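Local structure of endonuclease V (Homo sapiens, 6OZE) at residues 36-42 / 110-116; 64-68 / 215-221. The protein probably cleaves RNA at sites of inosine, as a metal-dependent endoribonuclease of the RNase H clan. The protein carries 4 engineered substitutions. The contacts are given in a common frame with arbitrary orientation. Residues are numbered along the deposited sequence.

Contact 1: residues 36-42 / 110-116; sequences GLQRVGG and LMPQVLL. With NA (sodium ion), chain G.
Residues 39-42 open strand 39-47; Gly41 and Gly42 pair in parallel with Leu115 and Leu116 of strand 115-118. Gly41 lies beside Leu115 (CA-CA 4.4 Å) and Gly42 beside Leu116 (CA-CA 4.8 Å). Two backbone hydrogen bonds set this register: Gly41 N to Val114 O, 2.8 Å, and Leu116 N to Gly41 O, 2.8 Å. A third, Gln113 N to Arg39 O at 3.0 Å, extends the pairing back into the loop. A CB on Gly41 would clash with Leu115 CD2. These are adjacent inner strands of the mixed sheet of the RNase H-like fold. Strand 54-63 flanks the first and strand 142-146 the second.

Ahead of the strands, the side chain of Gln113 (chi1 m, chi2 t) bonds to backbone. Gln113 OE1 accepts from Gln38 N at 2.7 Å and Arg39 N at 3.0 Å. Gln113 NE2 donates to Gly36 O at 3.0 Å. Arg39 (chi1 m, chi2 t) donates from NE to Met111 O at 2.8 Å, with a weak second bond from NH1 at 3.2 Å.

Apolar contacts join Val40 CG2 to Val114 CG1 (3.9 Å), Val40 CG1 to Leu116 CG (4.0 Å) and Leu37 CD1 to Val114 CG1 (4.0 Å).

Sodium is bound by Leu37 O at 2.3 Å, Gln38 OE1 at 2.4 Å, three waters and Phe64 O. Water 1 also accepts from Gly36 N, 2.8 Å away.

Contact 2: residues 64-68 / 215-221; sequences FPELE and LTSACSR. Engineered in segment 215-221: Ser217 (natural residue Cys), Ala218 (natural residue Cys), Ser220 (natural residue Cys). With NA (sodium ion), chain G.
This contact sets the turn between strands 54-63 and 69-78, beside a sodium site, against the C-terminal end of helix 209-218. Phe64 O binds the sodium at 2.7 Å, and the peptide bond before Pro65 is cis. Leu67 has positive phi (62/42) and its CB points toward 215-221. Leu67 CA is 7.1 Å from Cys219 CA.

Phe64 (chi1 t) puts its ring edge against CB of the engineered Ala218, with CZ at 4.0 Å. Phe64 CE2 is 4.2 Å from Leu215 CD1 and 4.0 Å from Cys219 SG, an oblique sulfur-aromatic contact. Leu67 (chi1 m, chi2 t) brings CD2 to 4.1 Å from Cys219 SG and CD1 to 3.6 Å from Cys219 O.

Polar links are few. Water 4 donates to Pro65 O and Ala218 O, both at 2.9 Å. Arg221 NH2 makes a weak hydrogen bond to Glu66 O at 3.2 Å. The arrangement is a beta-hairpin turn packed on a helix end in an RNase H-like fold.

How the contacts relate
The two contacts have centres 11 Å apart and share one sodium ion. Contact 1 supplies Leu37 O and Gln38 OE1; contact 2 supplies Phe64 O; waters 1, 2 and 3 complete the coordination. Beside the ion, Gln38 O lies 2.9 Å from Phe64 N, a probable hydrogen bond between the two backbones. Leu215 of contact 2 joins the apolar side: Leu37 CD2 is 3.6 Å from Leu215 CD1, and Val114 CG2 is 3.8 Å from Leu215 CD2. Leu215 of helix 209-218 thus packs on Leu37 and Val114 of contact 1 as well as on Phe64. The segments alternate along the chain: 36-42, 64-68, 110-116, 215-221.

Contact 1: residues 36-42 / 110-116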
loop_
_atom_site.group_PDB
_atom_site.type_symbol
_atom_site.label_atom_id
_atom_site.label_comp_id
_atom_site.label_asym_id
_atom_site.label_seq_id
_atom_site.Cartn_x
_atom_site.Cartn_y
_atom_site.Cartn_z
ATOM N N GLY A 36 -8.474 19.931 2.435
ATOM C CA GLY A 36 -7.792 20.033 1.174
ATOM C C GLY A 36 -7.596 18.706 0.473
ATOM O O GLY A 36 -7.275 18.691 -0.724
ATOM N N LEU A 37 -7.773 17.587 1.185
ATOM C CA LEU A 37 -7.721 16.275 0.554
ATOM C C LEU A 37 -9.076 15.973 -0.069
ATOM O O LEU A 37 -10.094 15.955 0.627
ATOM C CB LEU A 37 -7.363 15.204 1.583
ATOM C CG LEU A 37 -7.329 13.776 1.048
ATOM C CD1 LEU A 37 -6.285 13.616 -0.083
ATOM C CD2 LEU A 37 -7.055 12.810 2.194
ATOM N N GLN A 38 -9.094 15.733 -1.379
ATOM C CA GLN A 38 -10.335 15.482 -2.098
ATOM C C GLN A 38 -10.425 14.097 -2.714
ATOM O O GLN A 38 -11.539 13.603 -2.909
ATOM C CB GLN A 38 -10.524 16.513 -3.225
ATOM C CG GLN A 38 -10.799 17.917 -2.738
ATOM C CD GLN A 38 -12.193 18.056 -2.153
ATOM O OE1 GLN A 38 -12.433 17.696 -1.004
ATOM N NE2 GLN A 38 -13.124 18.561 -2.954
ATOM N N ARG A 39 -9.298 13.491 -3.089
ATOM C CA ARG A 39 -9.302 12.200 -3.768
ATOM C C ARG A 39 -8.191 11.312 -3.228
ATOM O O ARG A 39 -7.027 11.723 -3.175
ATOM C CB ARG A 39 -9.124 12.380 -5.279
ATOM C CG ARG A 39 -10.291 13.103 -5.933
ATOM C CD ARG A 39 -10.053 13.337 -7.425
ATOM N NE ARG A 39 -8.819 14.080 -7.648
ATOM C CZ ARG A 39 -8.702 15.399 -7.548
ATOM N NH1 ARG A 39 -7.529 15.971 -7.773
ATOM N NH2 ARG A 39 -9.750 16.148 -7.228
ATOM N N VAL A 40 -8.558 10.094 -2.844
ATOM C CA VAL A 40 -7.629 9.098 -2.325
ATOM C C VAL A 40 -7.699 7.884 -3.241
ATOM O O VAL A 40 -8.795 7.402 -3.545
ATOM C CB VAL A 40 -7.988 8.697 -0.880
ATOM C CG1 VAL A 40 -7.041 7.634 -0.367
ATOM C CG2 VAL A 40 -7.981 9.913 0.049
ATOM N N GLY A 41 -6.544 7.396 -3.670
ATOM C CA GLY A 41 -6.490 6.260 -4.555
ATOM C C GLY A 41 -6.172 4.986 -3.790
ATOM O O GLY A 41 -5.615 5.012 -2.685
ATOM N N GLY A 42 -6.567 3.869 -4.391
ATOM C CA GLY A 42 -6.223 2.556 -3.876
ATOM C C GLY A 42 -5.770 1.684 -5.031
ATOM O O GLY A 42 -6.271 1.813 -6.154
ATOM N N LEU A 110 -9.162 13.702 -12.058
ATOM C CA LEU A 110 -9.485 12.666 -11.086
ATOM C C LEU A 110 -8.248 12.055 -10.448
ATOM O O LEU A 110 -8.370 11.080 -9.698
ATOM C CB LEU A 110 -10.349 11.568 -11.716
ATOM C CG LEU A 110 -11.794 11.948 -12.051
ATOM C CD1 LEU A 110 -12.522 10.766 -12.684
ATOM C CD2 LEU A 110 -12.536 12.452 -10.821
ATOM N N MET A 111 -7.064 12.595 -10.729
ATOM C CA MET A 111 -5.839 12.013 -10.196
ATOM C C MET A 111 -5.893 12.020 -8.676
ATOM O O MET A 111 -6.294 13.028 -8.076
ATOM C CB MET A 111 -4.622 12.814 -10.650
ATOM C CG MET A 111 -4.062 12.368 -11.992
ATOM S SD MET A 111 -3.345 10.711 -11.907
ATOM C CE MET A 111 -2.091 10.932 -10.653
ATOM N N PRO A 112 -5.513 10.933 -8.026
ATOM C CA PRO A 112 -5.495 10.923 -6.561
ATOM C C PRO A 112 -4.387 11.807 -6.008
ATOM O O PRO A 112 -3.335 11.991 -6.622
ATOM C CB PRO A 112 -5.233 9.453 -6.229
ATOM C CG PRO A 112 -4.548 8.892 -7.443
ATOM C CD PRO A 112 -5.165 9.624 -8.606
ATOM N N GLN A 113 -4.621 12.336 -4.807
ATOM C CA GLN A 113 -3.587 13.098 -4.117
ATOM C C GLN A 113 -2.686 12.213 -3.265
ATOM O O GLN A 113 -1.638 12.682 -2.788
ATOM C CB GLN A 113 -4.241 14.177 -3.244
ATOM C CG GLN A 113 -4.918 15.265 -4.060
ATOM C CD GLN A 113 -5.943 16.018 -3.259
ATOM O OE1 GLN A 113 -7.073 15.563 -3.118
ATOM N NE2 GLN A 113 -5.557 17.169 -2.711
ATOM N N VAL A 114 -3.080 10.959 -3.071
ATOM C CA VAL A 114 -2.347 9.995 -2.259
ATOM C C VAL A 114 -2.867 8.620 -2.652
ATOM O O VAL A 114 -4.045 8.461 -2.988
ATOM C CB VAL A 114 -2.573 10.290 -0.746
ATOM C CG1 VAL A 114 -4.078 10.306 -0.402
ATOM C CG2 VAL A 114 -1.848 9.265 0.129
ATOM N N LEU A 115 -1.993 7.619 -2.598
ATOM C CA LEU A 115 -2.377 6.240 -2.865
ATOM C C LEU A 115 -2.231 5.430 -1.590
ATOM O O LEU A 115 -1.191 5.500 -0.925
ATOM C CB LEU A 115 -1.458 5.603 -3.916
ATOM C CG LEU A 115 -1.458 6.179 -5.328
ATOM C CD1 LEU A 115 -0.409 5.430 -6.175
ATOM C CD2 LEU A 115 -2.838 6.032 -5.930
ATOM N N LEU A 116 -3.248 4.643 -1.284
ATOM C CA LEU A 116 -3.145 3.572 -0.303
ATOM C C LEU A 116 -2.853 2.291 -1.076
ATOM O O LEU A 116 -3.627 1.902 -1.964
ATOM C CB LEU A 116 -4.429 3.428 0.505
ATOM C CG LEU A 116 -4.898 4.673 1.273
ATOM C CD1 LEU A 116 -6.067 4.301 2.189
ATOM C CD2 LEU A 116 -3.766 5.321 2.090
HETATM NA NA NA G . -12.088 16.883 1.204
HETATM O O HOH W 1 -11.138 19.378 2.023
HETATM O O HOH W 2 -14.539 17.662 1.206
HETATM O O HOH W 3 -11.048 16.776 3.493
#

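Contact 2: residues 64-68 / 215-221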
loop_
_atom_site.group_PDB
_atom_site.type_symbol
_atom_site.label_atom_id
_atom_site.label_comp_id
_atom_site.label_asym_id
_atom_site.label_seq_id
_atom_site.Cartn_x
_atom_site.Cartn_y
_atom_site.Cartn_z
ATOM N N PHE A 64 -12.958 12.073 -0.934
ATOM C CA PHE A 64 -12.658 12.146 0.484
ATOM C C PHE A 64 -13.278 13.417 1.038
ATOM O O PHE A 64 -13.114 14.486 0.446
ATOM C CB PHE A 64 -11.138 12.193 0.716
ATOM C CG PHE A 64 -10.769 12.152 2.172
ATOM C CD1 PHE A 64 -10.655 13.322 2.906
ATOM C CD2 PHE A 64 -10.575 10.942 2.805
ATOM C CE1 PHE A 64 -10.343 13.280 4.259
ATOM C CE2 PHE A 64 -10.258 10.896 4.170
ATOM C CZ PHE A 64 -10.140 12.075 4.882
ATOM N N PRO A 65 -13.952 13.349 2.200
ATOM C CA PRO A 65 -14.065 12.195 3.101
ATOM C C PRO A 65 -15.232 11.243 2.826
ATOM O O PRO A 65 -15.452 10.308 3.609
ATOM C CB PRO A 65 -14.274 12.871 4.460
ATOM C CG PRO A 65 -15.040 14.089 4.119
ATOM C CD PRO A 65 -14.456 14.582 2.828
ATOM N N GLU A 66 -15.978 11.470 1.745
ATOM C CA GLU A 66 -17.176 10.670 1.500
ATOM C C GLU A 66 -16.860 9.213 1.168
ATOM O O GLU A 66 -17.715 8.341 1.375
ATOM C CB GLU A 66 -18.000 11.283 0.369
ATOM C CG GLU A 66 -18.548 12.668 0.684
ATOM C CD GLU A 66 -17.601 13.794 0.292
ATOM O OE1 GLU A 66 -16.457 13.511 -0.135
ATOM O OE2 GLU A 66 -18.013 14.971 0.411
ATOM N N LEU A 67 -15.676 8.939 0.613
ATOM C CA LEU A 67 -15.248 7.580 0.264
ATOM C C LEU A 67 -16.160 6.929 -0.778
ATOM O O LEU A 67 -16.501 5.746 -0.680
ATOM C CB LEU A 67 -15.058 6.695 1.502
ATOM C CG LEU A 67 -14.057 7.237 2.527
ATOM C CD1 LEU A 67 -14.058 6.334 3.765
ATOM C CD2 LEU A 67 -12.660 7.336 1.914
ATOM N N GLU A 68 -16.562 7.702 -1.790
ATOM C CA GLU A 68 -17.327 7.175 -2.918
ATOM C C GLU A 68 -16.397 6.962 -4.097
ATOM O O GLU A 68 -15.510 7.778 -4.355
ATOM C CB GLU A 68 -18.433 8.142 -3.339
ATOM C CG GLU A 68 -19.532 8.281 -2.292
ATOM C CD GLU A 68 -20.236 6.962 -2.017
ATOM O OE1 GLU A 68 -20.759 6.352 -2.976
ATOM O OE2 GLU A 68 -20.251 6.528 -0.846
ATOM N N LEU A 215 -4.578 8.973 8.232
ATOM C CA LEU A 215 -5.326 8.887 6.982
ATOM C C LEU A 215 -5.935 7.502 6.811
ATOM O O LEU A 215 -7.089 7.368 6.384
ATOM C CB LEU A 215 -4.400 9.168 5.790
ATOM C CG LEU A 215 -5.048 9.013 4.415
ATOM C CD1 LEU A 215 -6.210 9.981 4.270
ATOM C CD2 LEU A 215 -4.000 9.237 3.319
ATOM N N THR A 216 -5.165 6.456 7.119
ATOM C CA THR A 216 -5.705 5.105 6.993
ATOM C C THR A 216 -6.923 4.923 7.892
ATOM O O THR A 216 -7.932 4.336 7.479
ATOM C CB THR A 216 -4.611 4.092 7.330
ATOM O OG1 THR A 216 -3.506 4.296 6.440
ATOM C CG2 THR A 216 -5.124 2.671 7.114
ATOM N N SER A 217 -6.843 5.412 9.131
ATOM C CA SER A 217 -8.010 5.358 10.008
ATOM C C SER A 217 -9.192 6.105 9.400
ATOM O O SER A 217 -10.327 5.605 9.416
ATOM C CB SER A 217 -7.672 5.913 11.397
ATOM O OG SER A 217 -8.673 5.556 12.330
ATOM N N ALA A 218 -8.946 7.299 8.853
ATOM C CA ALA A 218 -10.021 8.108 8.294
ATOM C C ALA A 218 -10.675 7.434 7.095
ATOM O O ALA A 218 -11.861 7.671 6.819
ATOM C CB ALA A 218 -9.473 9.480 7.904
ATOM N N CYS A 219 -9.927 6.584 6.398
ATOM C CA CYS A 219 -10.431 5.899 5.215
ATOM C C CYS A 219 -11.070 4.556 5.521
ATOM O O CYS A 219 -11.512 3.881 4.589
ATOM C CB CYS A 219 -9.310 5.710 4.182
ATOM S SG CYS A 219 -8.802 7.233 3.423
ATOM N N SER A 220 -11.183 4.168 6.789
ATOM C CA SER A 220 -11.652 2.839 7.165
ATOM C C SER A 220 -13.121 2.900 7.578
ATOM O O SER A 220 -13.460 3.447 8.631
ATOM C CB SER A 220 -10.787 2.252 8.278
ATOM O OG SER A 220 -9.469 2.024 7.805
ATOM N N ARG A 221 -13.989 2.348 6.742
ATOM C CA ARG A 221 -15.390 2.124 7.062
ATOM C C ARG A 221 -15.590 0.720 7.617
ATOM O O ARG A 221 -16.371 0.514 8.555
ATOM C CB ARG A 221 -16.211 2.320 5.780
ATOM C CG ARG A 221 -17.693 2.041 5.892
ATOM C CD ARG A 221 -18.389 2.379 4.576
ATOM N NE ARG A 221 -18.395 3.819 4.325
ATOM C CZ ARG A 221 -18.505 4.375 3.123
ATOM N NH1 ARG A 221 -18.610 3.616 2.041
ATOM N NH2 ARG A 221 -18.501 5.697 3.001
HETATM NA NA NA G . -12.088 16.883 1.204
HETATM O O HOH W 4 -14.095 9.392 5.975
HETATM O O HOH W 2 -14.539 17.662 1.206
HETATM O O HOH W 3 -11.048 16.776 3.493
HETATM O O HOH W 1 -11.138 19.378 2.023
#